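Local atomic coordinates of hypothetical protein (Rhodococcus sp., PDB entry 2NS0), a protein that is of unknown function but has the helix and strand order of a winged helix-turn-helix domain and may therefore bind nucleic acid. Residues A[29-34]-A[41-46]; A[10-15]-A[51-56]. All coordinates share one frame; numbering follows the deposited sequence.

Helix 43-55 serves both contacts: its first turn and the 3-10 turn leading into it pack on helix 27-34 in contact 1, and its last turns pack on helix 5-18 in contact 2. The two centres lie 12 Å apart, and the chain between residues 15 and 51, which contact 2 brings together, contains both segments of contact 1. They meet directly, since helices 5-18 and 27-34 also touch: Cys11 SG sits 3.7 Å from Val30 CG1 and 3.6 Å from Ala33 CB. Together they tie three helices into one core. A 1,2-ethanediol, probably from the crystallisation liquor, lies about 4 Å from the side chain of Leu42; it does not by itself identify a functional site.

Contact 1: residues A[29-34]-A[41-46]; sequences DVARAV and PLMEPV
Ala31 and Leu42 bring two backbones unusually close, with the CA of Ala31 5.5 Å from the CA of Leu42. The small alanine makes this possible: its CB lies 3.8 Å from CB of Leu42, at the root of the leucine rather than at its branch. Further out, the side chains of Leu42 and Val34 cross at a slant, CD1 of the leucine toward CG2 of the valine, modelled too tightly for their spacing to be trusted. Met43, a selenomethionine, starts off pointing away, but bends at chi2 (-63°) and chi3 (76°), which turns the end of its side chain back toward helix 27-34, though its close approach to Ala31 is doubtful.

At the other end of the contact two valines pack against each other. Val46 lays both methyls against Val30: CG2 meets CG1 of Val30 at 3.7 Å, and CG1 lies 3.9 Å from CB of Val30. That CG2 also sits 3.9 Å from the Ala31 N. The side chains that meet are all apolar, and Cys11 and Ile12 of helix 5-18 touch Val30 as well. The second and third helices packed on each other in this way, in a chain that runs three helices and then a small antiparallel sheet, are consistent with a helix-turn-helix unit of the winged kind; helix 43-55 would then hold the place of the recognition helix.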
# COMPACT_ATOMS: atom_id res chain seq x y z
N ASP A 29 4.64 3.72 5.30
CA ASP A 29 5.24 4.69 4.36
C ASP A 29 4.13 5.57 3.75
O ASP A 29 4.31 6.78 3.60
CB ASP A 29 5.95 3.98 3.19
CG ASP A 29 7.27 3.30 3.58
OD1 ASP A 29 7.95 3.68 4.57
OD2 ASP A 29 7.65 2.37 2.85
N VAL A 30 3.01 4.95 3.36
CA VAL A 30 1.83 5.67 2.86
C VAL A 30 1.21 6.55 3.96
O VAL A 30 1.00 7.73 3.77
CB VAL A 30 0.76 4.66 2.30
CG1 VAL A 30 -0.37 5.40 1.50
CG2 VAL A 30 1.39 3.60 1.45
N ALA A 31 0.88 5.96 5.11
CA ALA A 31 0.24 6.71 6.20
C ALA A 31 1.08 7.94 6.60
O ALA A 31 0.51 9.00 6.81
CB ALA A 31 -0.03 5.83 7.38
N ARG A 32 2.41 7.80 6.66
CA ARG A 32 3.29 8.88 7.08
C ARG A 32 3.33 9.93 5.98
O ARG A 32 3.46 11.10 6.25
CB ARG A 32 4.74 8.41 7.35
CG ARG A 32 5.03 7.73 8.73
CD ARG A 32 6.59 7.37 8.98
NE ARG A 32 6.77 6.64 10.25
CZ ARG A 32 6.86 7.20 11.48
NH1 ARG A 32 6.82 8.54 11.67
NH2 ARG A 32 7.02 6.44 12.54
N ALA A 33 3.26 9.51 4.73
CA ALA A 33 3.33 10.49 3.64
C ALA A 33 2.07 11.35 3.64
O ALA A 33 2.19 12.52 3.43
CB ALA A 33 3.53 9.82 2.28
N VAL A 34 0.89 10.77 3.89
CA VAL A 34 -0.36 11.56 3.96
C VAL A 34 -0.60 12.28 5.29
O VAL A 34 -1.19 13.34 5.29
CB VAL A 34 -1.64 10.78 3.53
CG1 VAL A 34 -1.51 10.27 2.07
CG2 VAL A 34 -1.89 9.61 4.44
N PRO A 41 -3.77 6.06 12.66
CA PRO A 41 -5.16 5.85 12.29
C PRO A 41 -5.39 5.55 10.79
O PRO A 41 -6.46 5.06 10.40
CB PRO A 41 -5.82 7.16 12.69
CG PRO A 41 -4.90 7.73 13.76
CD PRO A 41 -3.57 7.42 13.19
N LEU A 42 -4.41 5.83 9.96
CA LEU A 42 -4.54 5.51 8.53
C LEU A 42 -4.16 4.08 8.13
O LEU A 42 -4.29 3.73 6.98
CB LEU A 42 -3.79 6.52 7.66
CG LEU A 42 -4.44 7.89 7.75
CD1 LEU A 42 -3.65 8.84 6.90
CD2 LEU A 42 -5.85 7.83 7.26
N MSE A 43 -3.74 3.26 9.09
CA MSE A 43 -3.26 1.91 8.80
C MSE A 43 -4.30 1.02 8.11
O MSE A 43 -4.02 0.46 7.05
CB MSE A 43 -2.67 1.23 10.04
CG MSE A 43 -1.35 1.80 10.53
SE MSE A 43 0.13 1.60 9.22
CE MSE A 43 -0.34 2.98 8.00
N GLU A 44 -5.50 0.89 8.68
CA GLU A 44 -6.54 0.10 7.99
C GLU A 44 -7.03 0.74 6.67
O GLU A 44 -7.18 0.04 5.69
CB GLU A 44 -7.70 -0.28 8.93
CG GLU A 44 -7.23 -1.15 10.11
CD GLU A 44 -6.53 -2.44 9.65
OE1 GLU A 44 -7.21 -3.27 9.00
OE2 GLU A 44 -5.30 -2.61 9.91
N PRO A 45 -7.31 2.07 6.64
CA PRO A 45 -7.55 2.69 5.33
C PRO A 45 -6.48 2.42 4.24
O PRO A 45 -6.84 2.20 3.06
CB PRO A 45 -7.64 4.19 5.67
CG PRO A 45 -8.19 4.20 7.05
CD PRO A 45 -7.52 3.04 7.74
N VAL A 46 -5.20 2.40 4.61
CA VAL A 46 -4.11 2.15 3.66
C VAL A 46 -4.17 0.71 3.17
O VAL A 46 -3.97 0.46 1.99
CB VAL A 46 -2.70 2.45 4.24
CG1 VAL A 46 -1.66 1.82 3.38
CG2 VAL A 46 -2.41 3.97 4.30

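Contact 2: residues A[10-15]-A[51-56]; sequences ECIRAL and GRLADA
In the three-helix core of this winged-helix-like domain, Leu53 reaches from the end part of helix 43-55 to Ile12 and Arg13 on helix 5-18. The helices stand well apart here, with 8.9 Å between the CA atoms of Ile12 and Leu53, and side chains span the distance. Leu53 does so with both branches. Its chi2 of -178° carries CD1 onward in an extended line, tip to tip with Ile12. There CD1 lies 3.9 Å from CG2 of Ile12 and 4.0 Å from its CB, with CD1 of Ile12 slightly farther off, so the methyl sits against the CB branch point of Ile12 and its CG2.

The other branch goes to the arginine. Arg13 leaves its helix pointing past Leu53, then runs extended from CG to NE and crosses it, and Leu53 CD2 comes to 3.4 Å from NH2 of Arg13. The methyl approaches the guanidinium at a slant, and the pair is a van der Waals contact. The polar grip on Arg13 lies beyond these helices: its NE forms a salt bridge with OE1 of Glu58, a residue that the Leu53 side chain also touches. Strand 78-81 also packs here, with Ile79 on Ile12 and Trp81 on Arg13.

An alanine in place of Leu53 would probably open a gap between the helices, leaving Ile12 without its partner on helix 43-55 and the Arg13 guanidinium without the methyl that packs on it. Chemically, the contact grades from buried hydrocarbon at Ile12 to a charged border at Arg13, where the leucine packs beside the guanidinium that Glu58 holds and probably helps to limit how far it can swing.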
# COMPACT_ATOMS: atom_id res chain seq x y z
N GLU A 10 -3.44 7.31 -4.70
CA GLU A 10 -2.47 8.16 -5.41
C GLU A 10 -1.16 8.19 -4.67
O GLU A 10 -0.11 8.22 -5.28
CB GLU A 10 -3.02 9.59 -5.57
CG GLU A 10 -1.96 10.71 -5.76
CD GLU A 10 -1.12 10.58 -7.04
OE1 GLU A 10 -1.37 9.65 -7.83
OE2 GLU A 10 -0.21 11.44 -7.26
N CYS A 11 -1.22 8.15 -3.34
CA CYS A 11 -0.00 8.11 -2.53
C CYS A 11 0.75 6.78 -2.68
O CYS A 11 1.97 6.81 -2.80
CB CYS A 11 -0.32 8.40 -1.06
SG CYS A 11 1.17 8.39 -0.06
N ILE A 12 0.04 5.64 -2.65
CA ILE A 12 0.66 4.33 -2.96
C ILE A 12 1.39 4.39 -4.30
O ILE A 12 2.57 4.00 -4.41
CB ILE A 12 -0.36 3.16 -2.95
CG1 ILE A 12 -0.86 2.88 -1.54
CG2 ILE A 12 0.28 1.83 -3.50
CD1 ILE A 12 -2.18 2.09 -1.46
N ARG A 13 0.71 4.92 -5.33
CA ARG A 13 1.31 5.00 -6.69
C ARG A 13 2.52 5.91 -6.69
O ARG A 13 3.53 5.59 -7.26
CB ARG A 13 0.32 5.48 -7.75
CG ARG A 13 -0.77 4.46 -8.03
CD ARG A 13 -1.64 4.94 -9.17
NE ARG A 13 -2.80 4.09 -9.37
CZ ARG A 13 -4.06 4.50 -9.23
NH1 ARG A 13 -4.31 5.73 -8.84
NH2 ARG A 13 -5.07 3.67 -9.48
N ALA A 14 2.40 7.04 -6.03
CA ALA A 14 3.45 8.03 -6.01
C ALA A 14 4.68 7.47 -5.31
O ALA A 14 5.80 7.69 -5.79
CB ALA A 14 2.98 9.29 -5.28
N LEU A 15 4.49 6.80 -4.16
CA LEU A 15 5.64 6.25 -3.45
C LEU A 15 6.27 5.10 -4.24
O LEU A 15 7.47 5.05 -4.37
CB LEU A 15 5.29 5.78 -2.04
CG LEU A 15 4.85 6.87 -1.05
CD1 LEU A 15 4.34 6.27 0.23
CD2 LEU A 15 5.95 7.84 -0.78
N GLY A 51 -5.62 -3.01 -1.16
CA GLY A 51 -6.52 -4.13 -1.59
C GLY A 51 -7.23 -3.79 -2.90
O GLY A 51 -7.31 -4.62 -3.82
N ARG A 52 -7.74 -2.57 -2.99
CA ARG A 52 -8.33 -2.11 -4.24
C ARG A 52 -7.35 -2.10 -5.43
O ARG A 52 -7.69 -2.52 -6.52
CB ARG A 52 -9.02 -0.74 -4.05
CG ARG A 52 -10.30 -0.83 -3.21
CD ARG A 52 -11.06 0.53 -3.15
NE ARG A 52 -10.20 1.62 -2.71
CZ ARG A 52 -10.02 2.00 -1.44
NH1 ARG A 52 -10.67 1.40 -0.44
NH2 ARG A 52 -9.19 3.00 -1.17
N LEU A 53 -6.12 -1.60 -5.22
CA LEU A 53 -5.13 -1.59 -6.28
C LEU A 53 -4.63 -2.99 -6.65
O LEU A 53 -4.27 -3.25 -7.79
CB LEU A 53 -3.94 -0.68 -5.91
CG LEU A 53 -4.31 0.80 -5.84
CD1 LEU A 53 -3.03 1.61 -5.52
CD2 LEU A 53 -4.95 1.27 -7.09
N ALA A 54 -4.61 -3.89 -5.67
CA ALA A 54 -4.34 -5.30 -5.90
C ALA A 54 -5.45 -5.96 -6.72
O ALA A 54 -5.17 -6.68 -7.65
CB ALA A 54 -4.12 -6.06 -4.55
N ASP A 55 -6.71 -5.71 -6.38
CA ASP A 55 -7.85 -6.23 -7.15
C ASP A 55 -7.78 -5.78 -8.64
O ASP A 55 -8.15 -6.54 -9.55
CB ASP A 55 -9.18 -5.79 -6.55
CG ASP A 55 -9.48 -6.44 -5.17
OD1 ASP A 55 -8.84 -7.45 -4.82
OD2 ASP A 55 -10.33 -5.90 -4.43
N ALA A 56 -7.27 -4.57 -8.87
CA ALA A 56 -7.17 -3.99 -10.19
C ALA A 56 -5.94 -4.52 -10.92
O ALA A 56 -5.77 -4.27 -12.08
CB ALA A 56 -7.11 -2.50 -10.07